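Local coordinates for protein rhamnosidase B (Bacillus sp., PDB 2OKX) that probably hydrolyses terminal alpha-L-rhamnosyl residues of glycosides, with inversion of configuration, as a glycoside hydrolase family 78 alpha-L-rhamnosidase, at residues A[586-591]-A[595-600]; A[638-643]-A[647-652]. All blocks are in the same frame, centred on the assembly; numbering follows the deposited sequence.

Contact 1 of 2, residues A[586-591]-A[595-600]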
ATOM      1  N   VAL A 586      17.189   2.641   4.852  1.00 14.44           N
ATOM      2  CA  VAL A 586      17.407   3.477   3.676  1.00 16.07           C
ATOM      3  C   VAL A 586      17.082   4.917   4.054  1.00 16.10           C
ATOM      4  O   VAL A 586      17.818   5.846   3.720  1.00 17.12           O
ATOM      5  CB  VAL A 586      16.516   3.045   2.506  1.00 15.61           C
ATOM      6  CG1 VAL A 586      16.722   3.972   1.321  1.00 14.22           C
ATOM      7  CG2 VAL A 586      16.849   1.612   2.118  1.00 16.84           C
ATOM      8  N   ASN A 587      15.979   5.087   4.769  1.00 15.94           N
ATOM      9  CA  ASN A 587      15.549   6.402   5.227  1.00 16.26           C
ATOM     10  C   ASN A 587      16.643   7.108   6.036  1.00 14.27           C
ATOM     11  O   ASN A 587      16.875   8.305   5.865  1.00 14.47           O
ATOM     12  CB  ASN A 587      14.285   6.258   6.081  1.00 15.93           C
ATOM     13  CG  ASN A 587      14.147   7.359   7.111  1.00 18.30           C
ATOM     14  OD1 ASN A 587      13.977   8.530   6.771  1.00 18.23           O
ATOM     15  ND2 ASN A 587      14.231   6.987   8.386  1.00 16.32           N
ATOM     16  N   TYR A 588      17.312   6.369   6.917  1.00 15.16           N
ATOM     17  CA  TYR A 588      18.371   6.960   7.738  1.00 15.55           C
ATOM     18  C   TYR A 588      19.454   7.586   6.868  1.00 15.72           C
ATOM     19  O   TYR A 588      20.000   8.645   7.191  1.00 14.50           O
ATOM     20  CB  TYR A 588      19.017   5.894   8.647  1.00 15.67           C
ATOM     21  CG  TYR A 588      18.114   5.323   9.721  1.00 15.21           C
ATOM     22  CD1 TYR A 588      18.278   4.012  10.163  1.00 16.12           C
ATOM     23  CD2 TYR A 588      17.099   6.088  10.295  1.00 17.61           C
ATOM     24  CE1 TYR A 588      17.454   3.469  11.140  1.00 18.36           C
ATOM     25  CE2 TYR A 588      16.265   5.555  11.284  1.00 19.56           C
ATOM     26  CZ  TYR A 588      16.448   4.242  11.696  1.00 19.32           C
ATOM     27  OH  TYR A 588      15.608   3.685  12.633  1.00 19.84           O
ATOM     28  N   TYR A 589      19.778   6.929   5.760  1.00 15.92           N
ATOM     29  CA  TYR A 589      20.822   7.452   4.893  1.00 16.06           C
ATOM     30  C   TYR A 589      20.389   8.501   3.877  1.00 16.69           C
ATOM     31  O   TYR A 589      21.167   9.397   3.555  1.00 16.43           O
ATOM     32  CB  TYR A 589      21.540   6.302   4.176  1.00 16.02           C
ATOM     33  CG  TYR A 589      22.649   5.683   5.009  1.00 15.05           C
ATOM     34  CD1 TYR A 589      22.358   4.953   6.158  1.00 14.24           C
ATOM     35  CD2 TYR A 589      23.990   5.862   4.662  1.00 16.05           C
ATOM     36  CE1 TYR A 589      23.377   4.415   6.951  1.00 15.96           C
ATOM     37  CE2 TYR A 589      25.018   5.325   5.447  1.00 14.53           C
ATOM     38  CZ  TYR A 589      24.702   4.606   6.587  1.00 16.77           C
ATOM     39  OH  TYR A 589      25.706   4.074   7.365  1.00 18.34           O
ATOM     40  N   VAL A 590      19.159   8.418   3.381  1.00 16.30           N
ATOM     41  CA  VAL A 590      18.719   9.390   2.382  1.00 16.19           C
ATOM     42  C   VAL A 590      17.906  10.574   2.906  1.00 15.90           C
ATOM     43  O   VAL A 590      17.924  11.645   2.297  1.00 15.63           O
ATOM     44  CB  VAL A 590      17.922   8.701   1.248  1.00 18.94           C
ATOM     45  CG1 VAL A 590      18.717   7.515   0.708  1.00 16.83           C
ATOM     46  CG2 VAL A 590      16.562   8.266   1.742  1.00 21.04           C
ATOM     47  N   PHE A 591      17.207  10.394   4.027  1.00 14.87           N
ATOM     48  CA  PHE A 591      16.399  11.475   4.599  1.00 15.55           C
ATOM     49  C   PHE A 591      16.756  11.830   6.044  1.00 15.42           C
ATOM     50  O   PHE A 591      16.838  13.009   6.391  1.00 16.31           O
ATOM     51  CB  PHE A 591      14.910  11.126   4.522  1.00 14.69           C
ATOM     52  CG  PHE A 591      14.407  10.934   3.123  1.00 16.18           C
ATOM     53  CD1 PHE A 591      14.616  11.909   2.157  1.00 16.55           C
ATOM     54  CD2 PHE A 591      13.721   9.775   2.771  1.00 17.50           C
ATOM     55  CE1 PHE A 591      14.150  11.738   0.856  1.00 18.90           C
ATOM     56  CE2 PHE A 591      13.250   9.591   1.474  1.00 15.86           C
ATOM     57  CZ  PHE A 591      13.465  10.576   0.515  1.00 17.00           C
ATOM     58  N   GLU A 595      11.069  10.086  13.748  1.00 20.44           N
ATOM     59  CA  GLU A 595       9.746   9.985  14.351  1.00 23.65           C
ATOM     60  C   GLU A 595       8.834   8.981  13.659  1.00 22.77           C
ATOM     61  O   GLU A 595       8.096   8.260  14.323  1.00 20.62           O
ATOM     62  CB  GLU A 595       9.073  11.360  14.420  1.00 27.13           C
ATOM     63  CG  GLU A 595       9.752  12.314  15.397  1.00 33.36           C
ATOM     64  CD  GLU A 595       8.903  13.529  15.725  1.00 38.88           C
ATOM     65  OE1 GLU A 595       9.406  14.434  16.424  1.00 44.67           O
ATOM     66  OE2 GLU A 595       7.732  13.580  15.295  1.00 42.96           O
ATOM     67  N   ILE A 596       8.890   8.921  12.332  1.00 20.03           N
ATOM     68  CA  ILE A 596       8.055   7.977  11.607  1.00 19.53           C
ATOM     69  C   ILE A 596       8.459   6.545  11.965  1.00 18.60           C
ATOM     70  O   ILE A 596       7.618   5.660  12.067  1.00 19.51           O
ATOM     71  CB  ILE A 596       8.165   8.192  10.074  1.00 21.00           C
ATOM     72  CG1 ILE A 596       7.290   7.176   9.338  1.00 19.75           C
ATOM     73  CG2 ILE A 596       9.621   8.082   9.632  1.00 21.34           C
ATOM     74  CD1 ILE A 596       7.269   7.355   7.819  1.00 19.06           C
ATOM     75  N   VAL A 597       9.751   6.318  12.169  1.00 19.89           N
ATOM     76  CA  VAL A 597      10.217   4.984  12.513  1.00 19.16           C
ATOM     77  C   VAL A 597       9.673   4.557  13.877  1.00 21.02           C
ATOM     78  O   VAL A 597       9.112   3.469  14.008  1.00 19.99           O
ATOM     79  CB  VAL A 597      11.761   4.911  12.537  1.00 19.61           C
ATOM     80  CG1 VAL A 597      12.201   3.510  12.904  1.00 18.30           C
ATOM     81  CG2 VAL A 597      12.326   5.312  11.170  1.00 19.21           C
ATOM     82  N   GLU A 598       9.823   5.405  14.891  1.00 20.97           N
ATOM     83  CA  GLU A 598       9.322   5.040  16.211  1.00 23.98           C
ATOM     84  C   GLU A 598       7.809   4.848  16.190  1.00 23.25           C
ATOM     85  O   GLU A 598       7.287   3.924  16.818  1.00 24.07           O
ATOM     86  CB  GLU A 598       9.690   6.089  17.264  1.00 26.03           C
ATOM     87  CG  GLU A 598       9.216   5.667  18.654  1.00 31.71           C
ATOM     88  CD  GLU A 598       9.699   6.563  19.771  1.00 34.00           C
ATOM     89  OE1 GLU A 598       9.172   6.419  20.892  1.00 36.82           O
ATOM     90  OE2 GLU A 598      10.600   7.398  19.540  1.00 37.12           O
ATOM     91  N   ARG A 599       7.104   5.715  15.469  1.00 22.83           N
ATOM     92  CA  ARG A 599       5.650   5.599  15.374  1.00 22.57           C
ATOM     93  C   ARG A 599       5.277   4.213  14.866  1.00 22.77           C
ATOM     94  O   ARG A 599       4.385   3.567  15.404  1.00 24.67           O
ATOM     95  CB  ARG A 599       5.075   6.664  14.429  1.00 22.39           C
ATOM     96  CG  ARG A 599       3.626   6.396  14.018  1.00 22.17           C
ATOM     97  CD  ARG A 599       3.032   7.514  13.170  1.00 20.62           C
ATOM     98  NE  ARG A 599       1.866   7.041  12.426  1.00 22.93           N
ATOM     99  CZ  ARG A 599       0.711   6.678  12.978  1.00 22.87           C
ATOM    100  NH1 ARG A 599       0.551   6.742  14.296  1.00 21.24           N
ATOM    101  NH2 ARG A 599      -0.271   6.217  12.209  1.00 20.21           N
ATOM    102  N   CYS A 600       5.969   3.753  13.830  1.00 21.52           N
ATOM    103  CA  CYS A 600       5.688   2.441  13.265  1.00 21.82           C
ATOM    104  C   CYS A 600       6.017   1.311  14.231  1.00 22.07           C
ATOM    105  O   CYS A 600       5.234   0.372  14.381  1.00 21.35           O
ATOM    106  CB  CYS A 600       6.462   2.251  11.957  1.00 21.40           C
ATOM    107  SG  CYS A 600       5.848   3.310  10.616  1.00 24.90           S
TER
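V597 meets the side chains of N587 and Y588, and these carry the contact between 586-591, which holds the last turn of helix 577-590, and 595-600, the start of helix 595-603. The tyrosine meets the valine in two ways. Its ring makes the apolar contact, CE2 of Y588 coming within 3.9 Å of V597 CG2, which approaches the ring obliquely. Its hydroxyl makes a van der Waals contact of a polar atom with a methyl, Y588 OH lying 3.4 Å from V597 CG1. The two side chains cross at about a right angle, and both methyls are engaged because CG1 stands anti to the backbone N of V597 (chi1 180°) and CG2 anti to its carbonyl carbon. A beta-branched residue suits this place: its short fork reaches both neighbours while staying close to its own helix.

The remaining meeting is of amide and methyl. N587 ND2 is 3.8 Å from V597 CG2, a van der Waals approach. The polar work of this amide is done elsewhere: ND2 gives a hydrogen bond to the carbonyl O of E593, in the link between the helices, so asparagine ties the turn to the helix that precedes it.

Y588 also stacks on H643, and Y640 of helix 627-644 packs against both Y588 and V597. With no hydrogen bond joining the two segments directly, their cohesion here rests on buried van der Waals packing, while the N587 amide fastens the connecting loop.

Contact 2 of 2, residues A[638-643]-A[647-652]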
ATOM      1  N   ARG A 638      15.935  -2.720  17.526  1.00 22.66           N
ATOM      2  CA  ARG A 638      17.328  -2.647  17.936  1.00 25.32           C
ATOM      3  C   ARG A 638      18.051  -1.582  17.117  1.00 25.97           C
ATOM      4  O   ARG A 638      18.759  -0.737  17.663  1.00 26.08           O
ATOM      5  CB  ARG A 638      18.035  -3.988  17.722  1.00 26.03           C
ATOM      6  CG  ARG A 638      19.534  -3.882  17.967  1.00 30.44           C
ATOM      7  CD  ARG A 638      20.298  -5.145  17.641  1.00 34.66           C
ATOM      8  NE  ARG A 638      21.724  -4.946  17.890  1.00 38.34           N
ATOM      9  CZ  ARG A 638      22.645  -5.903  17.831  1.00 41.02           C
ATOM     10  NH1 ARG A 638      22.300  -7.146  17.525  1.00 43.57           N
ATOM     11  NH2 ARG A 638      23.914  -5.616  18.085  1.00 41.04           N
ATOM     12  N   GLU A 639      17.869  -1.630  15.800  1.00 25.19           N
ATOM     13  CA  GLU A 639      18.525  -0.676  14.915  1.00 23.28           C
ATOM     14  C   GLU A 639      18.101   0.759  15.193  1.00 21.13           C
ATOM     15  O   GLU A 639      18.913   1.674  15.103  1.00 20.99           O
ATOM     16  CB  GLU A 639      18.268  -1.065  13.457  1.00 22.79           C
ATOM     17  CG  GLU A 639      19.049  -2.306  13.051  1.00 23.01           C
ATOM     18  CD  GLU A 639      18.685  -2.840  11.681  1.00 22.67           C
ATOM     19  OE1 GLU A 639      19.485  -3.619  11.128  1.00 25.03           O
ATOM     20  OE2 GLU A 639      17.604  -2.502  11.161  1.00 24.45           O
ATOM     21  N   TYR A 640      16.837   0.957  15.550  1.00 20.16           N
ATOM     22  CA  TYR A 640      16.344   2.293  15.857  1.00 20.90           C
ATOM     23  C   TYR A 640      16.956   2.784  17.165  1.00 21.72           C
ATOM     24  O   TYR A 640      17.368   3.937  17.278  1.00 20.64           O
ATOM     25  CB  TYR A 640      14.819   2.291  15.990  1.00 19.48           C
ATOM     26  CG  TYR A 640      14.266   3.604  16.492  1.00 20.32           C
ATOM     27  CD1 TYR A 640      14.080   4.686  15.630  1.00 20.26           C
ATOM     28  CD2 TYR A 640      13.963   3.777  17.843  1.00 23.37           C
ATOM     29  CE1 TYR A 640      13.605   5.909  16.104  1.00 20.89           C
ATOM     30  CE2 TYR A 640      13.489   4.995  18.328  1.00 21.64           C
ATOM     31  CZ  TYR A 640      13.310   6.054  17.456  1.00 23.69           C
ATOM     32  OH  TYR A 640      12.827   7.247  17.939  1.00 24.62           O
ATOM     33  N   ALA A 641      16.994   1.902  18.159  1.00 22.18           N
ATOM     34  CA  ALA A 641      17.555   2.246  19.459  1.00 22.79           C
ATOM     35  C   ALA A 641      19.034   2.601  19.331  1.00 21.73           C
ATOM     36  O   ALA A 641      19.517   3.532  19.979  1.00 23.27           O
ATOM     37  CB  ALA A 641      17.378   1.078  20.430  1.00 22.09           C
ATOM     38  N   ALA A 642      19.753   1.860  18.492  1.00 20.16           N
ATOM     39  CA  ALA A 642      21.178   2.112  18.290  1.00 21.54           C
ATOM     40  C   ALA A 642      21.417   3.377  17.464  1.00 21.09           C
ATOM     41  O   ALA A 642      22.368   4.124  17.711  1.00 21.77           O
ATOM     42  CB  ALA A 642      21.830   0.913  17.609  1.00 20.82           C
ATOM     43  N   HIS A 643      20.544   3.614  16.490  1.00 21.07           N
ATOM     44  CA  HIS A 643      20.654   4.779  15.619  1.00 20.17           C
ATOM     45  C   HIS A 643      20.498   6.073  16.402  1.00 21.05           C
ATOM     46  O   HIS A 643      21.312   6.994  16.282  1.00 20.05           O
ATOM     47  CB  HIS A 643      19.573   4.722  14.533  1.00 18.65           C
ATOM     48  CG  HIS A 643      19.577   5.902  13.613  1.00 19.59           C
ATOM     49  ND1 HIS A 643      20.539   6.087  12.643  1.00 17.85           N
ATOM     50  CD2 HIS A 643      18.739   6.962  13.518  1.00 17.62           C
ATOM     51  CE1 HIS A 643      20.291   7.209  11.990  1.00 17.74           C
ATOM     52  NE2 HIS A 643      19.205   7.759  12.501  1.00 17.71           N
ATOM     53  N   GLU A 647      17.672   5.334  24.778  1.00 29.84           N
ATOM     54  CA  GLU A 647      17.504   4.297  25.791  1.00 32.46           C
ATOM     55  C   GLU A 647      16.088   4.253  26.353  1.00 30.72           C
ATOM     56  O   GLU A 647      15.592   3.184  26.707  1.00 32.44           O
ATOM     57  CB  GLU A 647      18.508   4.509  26.931  1.00 33.90           C
ATOM     58  CG  GLU A 647      19.918   4.032  26.602  1.00 39.18           C
ATOM     59  CD  GLU A 647      20.919   4.339  27.703  1.00 42.68           C
ATOM     60  OE1 GLU A 647      22.018   3.745  27.690  1.00 44.66           O
ATOM     61  OE2 GLU A 647      20.612   5.179  28.575  1.00 45.13           O
ATOM     62  N   ALA A 648      15.443   5.411  26.434  1.00 29.78           N
ATOM     63  CA  ALA A 648      14.082   5.490  26.949  1.00 29.34           C
ATOM     64  C   ALA A 648      13.153   4.639  26.095  1.00 29.99           C
ATOM     65  O   ALA A 648      12.289   3.932  26.618  1.00 29.01           O
ATOM     66  CB  ALA A 648      13.608   6.935  26.962  1.00 29.88           C
ATOM     67  N   PHE A 649      13.326   4.706  24.779  1.00 27.77           N
ATOM     68  CA  PHE A 649      12.491   3.914  23.887  1.00 27.04           C
ATOM     69  C   PHE A 649      12.763   2.429  24.085  1.00 26.54           C
ATOM     70  O   PHE A 649      11.837   1.622  24.094  1.00 27.51           O
ATOM     71  CB  PHE A 649      12.735   4.292  22.418  1.00 25.34           C
ATOM     72  CG  PHE A 649      12.255   3.248  21.445  1.00 24.54           C
ATOM     73  CD1 PHE A 649      13.126   2.276  20.965  1.00 22.95           C
ATOM     74  CD2 PHE A 649      10.919   3.195  21.069  1.00 25.37           C
ATOM     75  CE1 PHE A 649      12.670   1.262  20.127  1.00 23.85           C
ATOM     76  CE2 PHE A 649      10.454   2.187  20.236  1.00 24.89           C
ATOM     77  CZ  PHE A 649      11.333   1.215  19.764  1.00 24.82           C
ATOM     78  N   ALA A 650      14.034   2.069  24.240  1.00 28.03           N
ATOM     79  CA  ALA A 650      14.405   0.672  24.436  1.00 30.31           C
ATOM     80  C   ALA A 650      13.688   0.104  25.656  1.00 31.47           C
ATOM     81  O   ALA A 650      13.200  -1.027  25.635  1.00 31.34           O
ATOM     82  CB  ALA A 650      15.914   0.550  24.612  1.00 29.18           C
ATOM     83  N   ALA A 651      13.630   0.901  26.718  1.00 33.49           N
ATOM     84  CA  ALA A 651      12.974   0.493  27.955  1.00 34.00           C
ATOM     85  C   ALA A 651      11.473   0.329  27.736  1.00 33.52           C
ATOM     86  O   ALA A 651      10.868  -0.625  28.227  1.00 32.32           O
ATOM     87  CB  ALA A 651      13.237   1.529  29.049  1.00 34.98           C
ATOM     88  N   ARG A 652      10.879   1.260  26.994  1.00 32.24           N
ATOM     89  CA  ARG A 652       9.449   1.210  26.715  1.00 31.76           C
ATOM     90  C   ARG A 652       9.062   0.024  25.845  1.00 32.21           C
ATOM     91  O   ARG A 652       8.007  -0.578  26.043  1.00 33.30           O
ATOM     92  CB  ARG A 652       8.980   2.489  26.010  1.00 32.76           C
ATOM     93  CG  ARG A 652       9.040   3.758  26.845  1.00 36.85           C
ATOM     94  CD  ARG A 652       8.214   4.856  26.190  1.00 38.76           C
ATOM     95  NE  ARG A 652       8.725   5.234  24.873  1.00 41.81           N
ATOM     96  CZ  ARG A 652       9.698   6.117  24.672  1.00 41.88           C
ATOM     97  NH1 ARG A 652      10.101   6.398  23.441  1.00 40.73           N
ATOM     98  NH2 ARG A 652      10.259   6.734  25.706  1.00 41.14           N
TER
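Two consecutive helices of the alpha-barrel domain, 627-644 and 647-665, pack against each other here, where Y640 and A641 of the first meet F649 and A650 of the second. The edge of the Y640 ring points at a face of F649 in a T-shaped stack, with centroids 4.9 Å apart and planes at 77°. The touching edge is CD2 and CE2: Y640 CD2 stands 3.6 Å from F649 CD1, above the rim of the phenylalanine ring, and Y640 CE2 lies 3.8 Å from F649 CG. Each ring is carried into the gap between the helices by a CG anti to its backbone N (chi1 172° for Y640, 162° for F649).

The six-hairpin glycosidase family to which this region belongs is built on a barrel of helices; here the two segments run nearly antiparallel, their axes approaching to 9.1 Å. Alanines suit the closest backbone approach, where A641 CA and A650 CA are 6.1 Å apart. The methyls touch there too, A641 CB lying 4.5 Å from A650 CB. A641 CB also sits at the edge of the F649 ring, near its plane. Replacing F649 by an alanine removes the ring, which is likely to leave the Y640 edge without its aromatic face and open a gap beside A641. Tyrosine adds a polar end to its apolar edge: Y640 OH makes a weak hydrogen bond to E598 OE2 of helix 595-603.

Overall arrangement
Both contacts are buried, but contact 1 lies nearer the centre of the chain, its centre about 17 Å from it against about 27 Å for that of contact 2. Each joins two helices that follow one another across a short link, and the two pairs come in series within the same helical domain. Contact 1 has a single valine at its centre and has a side-chain amide hydrogen-bonded into its connecting loop; contact 2 relies on an aromatic pair and alanines between closely packed helices. The junction of the pairs, whose centres are about 13 Å apart, is more polar: E598 OE1 lies 2.7 Å from R652 NH1 in a salt bridge between 595-600 and 647-652.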